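Local coordinates for guanine deaminase (Escherichia coli, PDB 6OHB), which catalyses the zinc-dependent hydrolytic deamination of guanine to xanthine and ammonia, a step of purine degradation, at residues His197-Pro208 against Leu225-Thr236; His84-Ala93 against His105-Tyr113. One frame throughout, in Å; residues are numbered along the deposited sequence.

Overall arrangement
Both contacts belong to the TIM barrel of this amidohydrolase, their centres about 24 Å apart and their nearest atoms about 7 Å apart, so that they do not touch. They share no helix or strand. Contact 1 runs through the barrel wall, where strands 203-208 and 233-238 pair through backbone amides, and its one salt bridge lies in the loops leading into the strands. Contact 2 is mostly buried as well, but it joins a loop to helix 98-111 beside the zinc and is held by side chains: carboxylates, an amide and aromatic rings. The zinc ties them loosely together, since His84 of contact 2 binds it and His235 of contact 1 bonds to its ligand His82.

Contact 1 (His197-Pro208 against Leu225-Thr236); sequences HKNGRLLYAITP and LKEEYPDTWVHT
Ile206 N donates to Trp233 O at 2.6 Å (148° at the hydrogen), the shortest of the backbone bonds that pair the two strands. Trp233 N gives a nearly straight bond of 2.8 Å to Tyr204 O, and His235 N reaches Ile206 O. On one side of the strands Ala205 CB packs on Trp233 CB, and Leu203 CD1 lies off-centre against the indole, 3.7 Å from Trp233 CH2. On the other, a chi2 of 139° turns Ile206 CD1 toward Thr232 and Leu225-Lys226, 4.1 Å from Leu225 CB. Ahead of the strands, Lys198 NZ and Asp231 OD2 form a salt bridge of 3.1 Å, while Asp231 OD1 takes a weak, bent bond from His197 NE2, ring and carboxylate almost perpendicular. The imidazole is clamped on its two faces: Thr232 CG2 sits 3.5 Å from the His197 ring centroid, and Lys198 CG covers the opposite face. His197 ND1 accepts from Tyr204 N, which helps to hold the ring's rotation. Water 1 joins Thr207 OG1 to His235 ND1, and His235 NE2 bonds to ND1 of the zinc ligand His82. Strand 203-208, helix 216-228 and strand 233-238 form a right-handed beta-alpha-beta unit of the TIM barrel.

Contact 2 (His84-Ala93 against His105-Tyr113); sequences HYPQSEMVGA and HTFPTERRY. With ZN (zinc ion), chain E.
Pro86 sets its CA-CB edge over the face of Tyr113, CB above the ring centre at 3.4 Å from the centroid, in a CH-pi contact at the heart of this junction between the loop after strand 73-84 of the TIM barrel and helix 98-111 with the 3-10 turn that follows it. The edge of Tyr113 also points at the face of Tyr85, the two planes 72° apart. The phenol is held at its far end, where Tyr113 OH donates to the syn lone pair of Glu89 OE1 at 2.7 Å. Glu89 CG stands between its backbone N and carbonyl carbon (chi1 67°), and a bend at chi2 turns the carboxylate to the hydroxyl; its OE2 has Tyr118 as a further partner. Toward the earlier part of the helix, Met90 lays SD across His105 CB at 3.7 Å, and Gly92 CA rests over the centre of the His105 imidazole.

The side toward the second subunit is looser. There the exposed Arg112 has Glu89 OE2 above its guanidinium face, a long salt bridge of 3.9 Å from NE with no N-H aimed at it, and NH1 bonds instead to Asn405 of the second subunit. Toward the metal the contact is polar. His84, Tyr85, Pro86 and Gln87 probably bind substrate, as does Arg209, which forms a salt bridge with Glu110 OE1. Gln87 NE2 donates to the anti lone pair of Glu110 OE2 at 2.7 Å, with the amide and carboxylate nearly coplanar. Water 2 donates to that same oxygen and accepts from His84 ND1, while His84 NE2 binds the zinc ion at 1.9 Å.

Contact 1 (His197-Pro208 against Leu225-Thr236)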
loop_
_atom_site.group_PDB
_atom_site.type_symbol
_atom_site.label_atom_id
_atom_site.label_comp_id
_atom_site.label_asym_id
_atom_site.label_seq_id
_atom_site.Cartn_x
_atom_site.Cartn_y
_atom_site.Cartn_z
ATOM N N HIS A 197 25.601 21.039 13.760
ATOM C CA HIS A 197 24.435 21.892 13.948
ATOM C C HIS A 197 24.663 23.238 13.265
ATOM O O HIS A 197 25.669 23.912 13.505
ATOM C CB HIS A 197 24.129 22.079 15.434
ATOM C CG HIS A 197 22.842 22.797 15.692
ATOM N ND1 HIS A 197 21.645 22.394 15.139
ATOM C CD2 HIS A 197 22.564 23.898 16.431
ATOM C CE1 HIS A 197 20.684 23.214 15.529
ATOM N NE2 HIS A 197 21.215 24.134 16.315
ATOM N N LYS A 198 23.720 23.614 12.400
ATOM C CA LYS A 198 23.813 24.811 11.560
ATOM C C LYS A 198 25.060 24.795 10.673
ATOM O O LYS A 198 25.553 25.846 10.257
ATOM C CB LYS A 198 23.774 26.088 12.410
ATOM C CG LYS A 198 22.476 26.272 13.203
ATOM C CD LYS A 198 22.028 27.733 13.225
ATOM C CE LYS A 198 23.050 28.640 13.906
ATOM N NZ LYS A 198 22.923 28.633 15.396
ATOM N N ASN A 199 25.553 23.605 10.328
ATOM C CA ASN A 199 26.579 23.462 9.293
ATOM C C ASN A 199 25.873 23.414 7.942
ATOM O O ASN A 199 25.310 22.390 7.553
ATOM C CB ASN A 199 27.424 22.216 9.537
ATOM C CG ASN A 199 28.570 22.070 8.547
ATOM O OD1 ASN A 199 28.555 22.644 7.461
ATOM N ND2 ASN A 199 29.569 21.283 8.922
ATOM N N GLY A 200 25.904 24.528 7.221
ATOM C CA GLY A 200 25.105 24.633 6.013
ATOM C C GLY A 200 23.632 24.604 6.372
ATOM O O GLY A 200 23.169 25.339 7.253
ATOM N N ARG A 201 22.878 23.742 5.697
ATOM C CA ARG A 201 21.461 23.579 5.972
ATOM C C ARG A 201 21.192 22.418 6.922
ATOM O O ARG A 201 20.031 22.073 7.156
ATOM C CB ARG A 201 20.683 23.390 4.665
ATOM C CG ARG A 201 20.750 24.581 3.708
ATOM C CD ARG A 201 20.182 24.214 2.336
ATOM N NE ARG A 201 18.722 24.120 2.359
ATOM C CZ ARG A 201 18.004 23.300 1.598
ATOM N NH1 ARG A 201 18.595 22.481 0.737
ATOM N NH2 ARG A 201 16.684 23.296 1.703
ATOM N N LEU A 202 22.238 21.824 7.487
ATOM C CA LEU A 202 22.077 20.707 8.402
ATOM C C LEU A 202 21.645 21.199 9.778
ATOM O O LEU A 202 21.919 22.338 10.173
ATOM C CB LEU A 202 23.381 19.918 8.518
ATOM C CG LEU A 202 23.919 19.341 7.210
ATOM C CD1 LEU A 202 25.255 18.652 7.433
ATOM C CD2 LEU A 202 22.910 18.375 6.594
ATOM N N LEU A 203 20.948 20.327 10.504
ATOM C CA LEU A 203 20.446 20.630 11.836
ATOM C C LEU A 203 20.543 19.380 12.697
ATOM O O LEU A 203 20.431 18.257 12.197
ATOM C CB LEU A 203 18.994 21.130 11.790
ATOM C CG LEU A 203 18.719 22.360 10.919
ATOM C CD1 LEU A 203 17.237 22.507 10.610
ATOM C CD2 LEU A 203 19.257 23.615 11.591
ATOM N N TYR A 204 20.748 19.577 13.997
ATOM C CA TYR A 204 20.923 18.470 14.929
ATOM C C TYR A 204 19.700 18.316 15.826
ATOM O O TYR A 204 19.095 19.305 16.250
ATOM C CB TYR A 204 22.181 18.647 15.789
ATOM C CG TYR A 204 22.497 17.411 16.611
ATOM C CD1 TYR A 204 21.885 17.196 17.846
ATOM C CD2 TYR A 204 23.389 16.456 16.148
ATOM C CE1 TYR A 204 22.158 16.067 18.588
ATOM C CE2 TYR A 204 23.668 15.328 16.886
ATOM C CZ TYR A 204 23.048 15.137 18.104
ATOM O OH TYR A 204 23.319 14.014 18.845
ATOM N N ALA A 205 19.356 17.065 16.128
ATOM C CA ALA A 205 18.265 16.734 17.034
ATOM C C ALA A 205 18.798 15.882 18.177
ATOM O O ALA A 205 19.433 14.852 17.936
ATOM C CB ALA A 205 17.145 15.992 16.304
ATOM N N ILE A 206 18.557 16.320 19.413
ATOM C CA ILE A 206 18.853 15.485 20.571
ATOM C C ILE A 206 17.890 14.309 20.555
ATOM O O ILE A 206 16.669 14.486 20.646
ATOM C CB ILE A 206 18.739 16.278 21.877
ATOM C CG1 ILE A 206 19.759 17.416 21.904
ATOM C CG2 ILE A 206 18.943 15.351 23.066
ATOM C CD1 ILE A 206 19.202 18.697 22.466
ATOM N N THR A 207 18.431 13.100 20.434
ATOM C CA THR A 207 17.648 11.929 20.051
ATOM C C THR A 207 17.839 10.807 21.062
ATOM O O THR A 207 18.660 9.899 20.861
ATOM C CB THR A 207 18.033 11.469 18.642
ATOM O OG1 THR A 207 18.058 12.596 17.758
ATOM C CG2 THR A 207 17.043 10.473 18.115
ATOM N N PRO A 208 17.105 10.844 22.175
ATOM C CA PRO A 208 16.945 9.627 22.980
ATOM C C PRO A 208 15.929 8.723 22.295
ATOM O O PRO A 208 14.866 9.186 21.872
ATOM C CB PRO A 208 16.430 10.149 24.326
ATOM C CG PRO A 208 15.745 11.459 23.987
ATOM C CD PRO A 208 16.430 12.016 22.768
ATOM N N LEU A 225 21.772 19.017 27.422
ATOM C CA LEU A 225 22.086 19.358 26.037
ATOM C C LEU A 225 21.059 20.323 25.464
ATOM O O LEU A 225 21.418 21.276 24.761
ATOM C CB LEU A 225 22.166 18.094 25.184
ATOM C CG LEU A 225 23.441 17.267 25.356
ATOM C CD1 LEU A 225 23.218 15.841 24.894
ATOM C CD2 LEU A 225 24.605 17.908 24.615
ATOM N N LYS A 226 19.777 20.100 25.762
ATOM C CA LYS A 226 18.749 21.002 25.250
ATOM C C LYS A 226 18.866 22.391 25.868
ATOM O O LYS A 226 18.598 23.393 25.195
ATOM C CB LYS A 226 17.356 20.424 25.506
ATOM C CG LYS A 226 16.226 21.176 24.806
ATOM C CD LYS A 226 16.539 21.379 23.328
ATOM C CE LYS A 226 15.527 22.286 22.649
ATOM N NZ LYS A 226 14.649 22.980 23.620
ATOM N N GLU A 227 19.269 22.472 27.139
ATOM C CA GLU A 227 19.441 23.776 27.777
ATOM C C GLU A 227 20.670 24.512 27.252
ATOM O O GLU A 227 20.674 25.748 27.200
ATOM C CB GLU A 227 19.526 23.611 29.293
ATOM C CG GLU A 227 18.174 23.499 29.971
ATOM C CD GLU A 227 18.255 22.821 31.322
ATOM O OE1 GLU A 227 19.365 22.766 31.890
ATOM O OE2 GLU A 227 17.208 22.351 31.817
ATOM N N GLU A 228 21.723 23.782 26.878
ATOM C CA GLU A 228 22.924 24.425 26.351
ATOM C C GLU A 228 22.774 24.835 24.890
ATOM O O GLU A 228 23.450 25.768 24.440
ATOM C CB GLU A 228 24.127 23.495 26.499
ATOM C CG GLU A 228 24.651 23.374 27.916
ATOM C CD GLU A 228 25.719 22.309 28.045
ATOM O OE1 GLU A 228 26.355 21.975 27.022
ATOM O OE2 GLU A 228 25.926 21.812 29.170
ATOM N N TYR A 229 21.910 24.160 24.137
ATOM C CA TYR A 229 21.701 24.447 22.719
ATOM C C TYR A 229 20.205 24.534 22.460
ATOM O O TYR A 229 19.601 23.607 21.908
ATOM C CB TYR A 229 22.371 23.393 21.843
ATOM C CG TYR A 229 23.846 23.284 22.115
ATOM C CD1 TYR A 229 24.742 24.159 21.521
ATOM C CD2 TYR A 229 24.345 22.319 22.980
ATOM C CE1 TYR A 229 26.094 24.071 21.770
ATOM C CE2 TYR A 229 25.699 22.223 23.235
ATOM C CZ TYR A 229 26.568 23.102 22.627
ATOM O OH TYR A 229 27.920 23.020 22.874
ATOM N N PRO A 230 19.577 25.653 22.828
ATOM C CA PRO A 230 18.110 25.722 22.751
ATOM C C PRO A 230 17.571 25.660 21.335
ATOM O O PRO A 230 16.371 25.417 21.166
ATOM C CB PRO A 230 17.780 27.072 23.409
ATOM C CG PRO A 230 19.049 27.522 24.082
ATOM C CD PRO A 230 20.171 26.905 23.325
ATOM N N ASP A 231 18.401 25.871 20.316
ATOM C CA ASP A 231 17.935 25.839 18.937
ATOM C C ASP A 231 18.204 24.499 18.257
ATOM O O ASP A 231 18.069 24.398 17.036
ATOM C CB ASP A 231 18.540 26.998 18.132
ATOM C CG ASP A 231 20.031 26.849 17.892
ATOM O OD1 ASP A 231 20.704 26.106 18.633
ATOM O OD2 ASP A 231 20.535 27.498 16.954
ATOM N N THR A 232 18.578 23.471 19.014
ATOM C CA THR A 232 18.600 22.141 18.432
ATOM C C THR A 232 17.203 21.531 18.501
ATOM O O THR A 232 16.293 22.049 19.156
ATOM C CB THR A 232 19.603 21.227 19.142
ATOM O OG1 THR A 232 19.350 21.234 20.553
ATOM C CG2 THR A 232 21.031 21.664 18.864
ATOM N N TRP A 233 17.034 20.419 17.806
ATOM C CA TRP A 233 15.761 19.726 17.850
ATOM C C TRP A 233 15.785 18.660 18.940
ATOM O O TRP A 233 16.843 18.252 19.425
ATOM C CB TRP A 233 15.445 19.112 16.481
ATOM C CG TRP A 233 14.747 20.082 15.563
ATOM C CD1 TRP A 233 13.471 19.988 15.096
ATOM C CD2 TRP A 233 15.281 21.303 15.031
ATOM N NE1 TRP A 233 13.178 21.070 14.302
ATOM C CE2 TRP A 233 14.272 21.892 14.248
ATOM C CE3 TRP A 233 16.515 21.956 15.143
ATOM C CZ2 TRP A 233 14.456 23.105 13.576
ATOM C CZ3 TRP A 233 16.699 23.162 14.472
ATOM C CH2 TRP A 233 15.675 23.720 13.700
ATOM N N VAL A 234 14.591 18.236 19.343
ATOM C CA VAL A 234 14.410 17.073 20.201
ATOM C C VAL A 234 13.549 16.084 19.430
ATOM O O VAL A 234 12.566 16.478 18.796
ATOM C CB VAL A 234 13.751 17.445 21.546
ATOM C CG1 VAL A 234 13.450 16.197 22.358
ATOM C CG2 VAL A 234 14.636 18.414 22.326
ATOM N N HIS A 235 13.913 14.807 19.478
ATOM C CA HIS A 235 13.252 13.810 18.643
ATOM C C HIS A 235 13.208 12.488 19.393
ATOM O O HIS A 235 14.262 11.926 19.700
ATOM C CB HIS A 235 14.004 13.658 17.318
ATOM C CG HIS A 235 13.326 12.761 16.335
ATOM N ND1 HIS A 235 14.000 12.148 15.300
ATOM C CD2 HIS A 235 12.032 12.378 16.222
ATOM C CE1 HIS A 235 13.149 11.430 14.590
ATOM N NE2 HIS A 235 11.949 11.552 15.130
ATOM N N THR A 236 12.008 11.973 19.667
ATOM C CA THR A 236 11.935 10.688 20.356
ATOM C C THR A 236 10.617 9.996 20.033
ATOM O O THR A 236 9.739 10.575 19.399
ATOM C CB THR A 236 12.114 10.872 21.874
ATOM O OG1 THR A 236 12.300 9.595 22.494
ATOM C CG2 THR A 236 10.903 11.568 22.486
HETATM O O HOH W 1 16.750 12.392 15.333
#

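Contact 2 (His84-Ala93 against His105-Tyr113)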
loop_
_atom_site.group_PDB
_atom_site.type_symbol
_atom_site.label_atom_id
_atom_site.label_comp_id
_atom_site.label_asym_id
_atom_site.label_seq_id
_atom_site.Cartn_x
_atom_site.Cartn_y
_atom_site.Cartn_z
ATOM N N HIS A 84 14.287 6.167 10.300
ATOM C CA HIS A 84 15.480 5.579 10.906
ATOM C C HIS A 84 16.489 5.268 9.793
ATOM O O HIS A 84 16.236 4.408 8.943
ATOM C CB HIS A 84 15.123 4.319 11.708
ATOM C CG HIS A 84 14.231 4.552 12.902
ATOM N ND1 HIS A 84 14.698 4.521 14.201
ATOM C CD2 HIS A 84 12.893 4.738 12.997
ATOM C CE1 HIS A 84 13.696 4.717 15.039
ATOM N NE2 HIS A 84 12.593 4.861 14.333
ATOM N N TYR A 85 17.618 5.989 9.783
ATOM C CA TYR A 85 18.673 5.748 8.795
ATOM C C TYR A 85 19.232 4.323 8.798
ATOM O O TYR A 85 19.335 3.726 7.711
ATOM C CB TYR A 85 19.775 6.804 8.988
ATOM C CG TYR A 85 21.214 6.360 8.777
ATOM C CD1 TYR A 85 21.664 5.917 7.534
ATOM C CD2 TYR A 85 22.135 6.420 9.821
ATOM C CE1 TYR A 85 22.979 5.524 7.345
ATOM C CE2 TYR A 85 23.456 6.033 9.639
ATOM C CZ TYR A 85 23.871 5.586 8.402
ATOM O OH TYR A 85 25.184 5.198 8.223
ATOM N N PRO A 86 19.636 3.725 9.941
ATOM C CA PRO A 86 20.318 2.421 9.876
ATOM C C PRO A 86 19.381 1.220 9.885
ATOM O O PRO A 86 19.630 0.250 10.609
ATOM C CB PRO A 86 21.196 2.439 11.130
ATOM C CG PRO A 86 20.368 3.184 12.121
ATOM C CD PRO A 86 19.612 4.243 11.325
ATOM N N GLN A 87 18.301 1.260 9.101
ATOM C CA GLN A 87 17.310 0.191 9.154
ATOM C C GLN A 87 16.732 -0.173 7.792
ATOM O O GLN A 87 15.735 -0.907 7.740
ATOM C CB GLN A 87 16.167 0.578 10.098
ATOM C CG GLN A 87 16.537 0.563 11.572
ATOM C CD GLN A 87 15.372 0.933 12.458
ATOM O OE1 GLN A 87 14.236 1.043 11.991
ATOM N NE2 GLN A 87 15.639 1.117 13.745
ATOM N N SER A 88 17.322 0.306 6.692
ATOM C CA SER A 88 16.732 0.080 5.376
ATOM C C SER A 88 16.653 -1.406 5.035
ATOM O O SER A 88 15.690 -1.851 4.401
ATOM C CB SER A 88 17.535 0.831 4.312
ATOM O OG SER A 88 17.535 2.228 4.556
ATOM N N GLU A 89 17.642 -2.191 5.458
ATOM C CA GLU A 89 17.728 -3.599 5.087
ATOM C C GLU A 89 16.914 -4.520 5.990
ATOM O O GLU A 89 16.838 -5.721 5.710
ATOM C CB GLU A 89 19.195 -4.052 5.081
ATOM C CG GLU A 89 19.853 -4.078 6.452
ATOM C CD GLU A 89 20.585 -2.788 6.784
ATOM O OE1 GLU A 89 20.045 -1.695 6.497
ATOM O OE2 GLU A 89 21.705 -2.867 7.333
ATOM N N MET A 90 16.291 -3.989 7.039
ATOM C CA MET A 90 15.639 -4.824 8.042
ATOM C C MET A 90 14.513 -5.654 7.436
ATOM O O MET A 90 13.574 -5.114 6.843
ATOM C CB MET A 90 15.101 -3.950 9.174
ATOM C CG MET A 90 15.146 -4.617 10.538
ATOM S SD MET A 90 14.032 -3.857 11.734
ATOM C CE MET A 90 14.280 -2.138 11.375
ATOM N N VAL A 91 14.609 -6.970 7.597
ATOM C CA VAL A 91 13.557 -7.904 7.213
ATOM C C VAL A 91 13.039 -8.552 8.489
ATOM O O VAL A 91 13.799 -9.202 9.217
ATOM C CB VAL A 91 14.065 -8.962 6.223
ATOM C CG1 VAL A 91 12.949 -9.950 5.877
ATOM C CG2 VAL A 91 14.614 -8.299 4.972
ATOM N N GLY A 92 11.754 -8.369 8.768
ATOM C CA GLY A 92 11.147 -8.893 9.973
ATOM C C GLY A 92 10.297 -10.123 9.715
ATOM O O GLY A 92 9.759 -10.309 8.627
ATOM N N ALA A 93 10.190 -10.971 10.733
ATOM C CA ALA A 93 9.222 -12.054 10.685
ATOM C C ALA A 93 7.804 -11.481 10.713
ATOM O O ALA A 93 7.584 -10.295 10.977
ATOM C CB ALA A 93 9.438 -13.025 11.848
ATOM N N HIS A 105 14.855 -7.732 15.617
ATOM C CA HIS A 105 15.237 -7.239 14.301
ATOM C C HIS A 105 15.944 -5.894 14.366
ATOM O O HIS A 105 16.991 -5.720 13.731
ATOM C CB HIS A 105 13.996 -7.139 13.400
ATOM C CG HIS A 105 13.254 -8.431 13.250
ATOM N ND1 HIS A 105 11.934 -8.577 13.618
ATOM C CD2 HIS A 105 13.647 -9.633 12.769
ATOM C CE1 HIS A 105 11.546 -9.816 13.375
ATOM N NE2 HIS A 105 12.566 -10.478 12.858
ATOM N N THR A 106 15.413 -4.947 15.143
ATOM C CA THR A 106 15.913 -3.575 15.112
ATOM C C THR A 106 17.357 -3.492 15.598
ATOM O O THR A 106 18.226 -2.949 14.901
ATOM C CB THR A 106 15.011 -2.685 15.969
ATOM O OG1 THR A 106 13.713 -2.602 15.369
ATOM C CG2 THR A 106 15.599 -1.288 16.099
ATOM N N PHE A 107 17.631 -4.032 16.795
ATOM C CA PHE A 107 18.971 -3.905 17.373
ATOM C C PHE A 107 20.036 -4.670 16.595
ATOM O O PHE A 107 21.122 -4.108 16.370
ATOM C CB PHE A 107 18.947 -4.324 18.845
ATOM C CG PHE A 107 18.052 -3.481 19.707
ATOM C CD1 PHE A 107 17.748 -2.176 19.352
ATOM C CD2 PHE A 107 17.520 -3.992 20.877
ATOM C CE1 PHE A 107 16.924 -1.400 20.146
ATOM C CE2 PHE A 107 16.697 -3.221 21.676
ATOM C CZ PHE A 107 16.398 -1.923 21.309
ATOM N N PRO A 108 19.834 -5.936 16.194
ATOM C CA PRO A 108 20.875 -6.592 15.380
ATOM C C PRO A 108 21.108 -5.895 14.053
ATOM O O PRO A 108 22.247 -5.840 13.575
ATOM C CB PRO A 108 20.333 -8.019 15.189
ATOM C CG PRO A 108 19.336 -8.206 16.277
ATOM C CD PRO A 108 18.718 -6.856 16.484
ATOM N N THR A 109 20.051 -5.354 13.445
ATOM C CA THR A 109 20.222 -4.579 12.221
ATOM C C THR A 109 21.100 -3.360 12.475
ATOM O O THR A 109 22.055 -3.103 11.732
ATOM C CB THR A 109 18.860 -4.161 11.665
ATOM O OG1 THR A 109 18.091 -5.331 11.361
ATOM C CG2 THR A 109 19.033 -3.330 10.401
ATOM N N GLU A 110 20.800 -2.598 13.532
ATOM C CA GLU A 110 21.575 -1.390 13.795
ATOM C C GLU A 110 22.990 -1.697 14.270
ATOM O O GLU A 110 23.855 -0.817 14.195
ATOM C CB GLU A 110 20.878 -0.525 14.847
ATOM C CG GLU A 110 19.494 -0.031 14.468
ATOM C CD GLU A 110 18.970 0.997 15.452
ATOM O OE1 GLU A 110 19.649 1.244 16.474
ATOM O OE2 GLU A 110 17.872 1.545 15.216
ATOM N N ARG A 111 23.242 -2.921 14.755
ATOM C CA ARG A 111 24.590 -3.300 15.178
ATOM C C ARG A 111 25.585 -3.277 14.025
ATOM O O ARG A 111 26.765 -2.968 14.230
ATOM C CB ARG A 111 24.570 -4.687 15.823
ATOM N N ARG A 112 25.130 -3.574 12.807
ATOM C CA ARG A 112 26.024 -3.651 11.657
ATOM C C ARG A 112 26.614 -2.300 11.277
ATOM O O ARG A 112 27.540 -2.257 10.459
ATOM C CB ARG A 112 25.266 -4.256 10.471
ATOM C CG ARG A 112 24.342 -5.394 10.896
ATOM C CD ARG A 112 23.270 -5.746 9.866
ATOM N NE ARG A 112 23.778 -5.908 8.506
ATOM C CZ ARG A 112 23.200 -6.681 7.588
ATOM N NH1 ARG A 112 23.712 -6.777 6.367
ATOM N NH2 ARG A 112 22.102 -7.359 7.896
ATOM N N TYR A 113 26.116 -1.210 11.854
ATOM C CA TYR A 113 26.552 0.138 11.518
ATOM C C TYR A 113 27.712 0.631 12.381
ATOM O O TYR A 113 28.033 1.824 12.340
ATOM C CB TYR A 113 25.358 1.097 11.597
ATOM C CG TYR A 113 24.384 0.875 10.457
ATOM C CD1 TYR A 113 23.460 -0.160 10.498
ATOM C CD2 TYR A 113 24.418 1.676 9.324
ATOM C CE1 TYR A 113 22.586 -0.379 9.452
ATOM C CE2 TYR A 113 23.546 1.465 8.275
ATOM C CZ TYR A 113 22.633 0.436 8.343
ATOM O OH TYR A 113 21.762 0.224 7.297
HETATM ZN ZN ZN E . 10.754 5.015 14.786
HETATM O O HOH W 2 17.344 4.221 14.542
#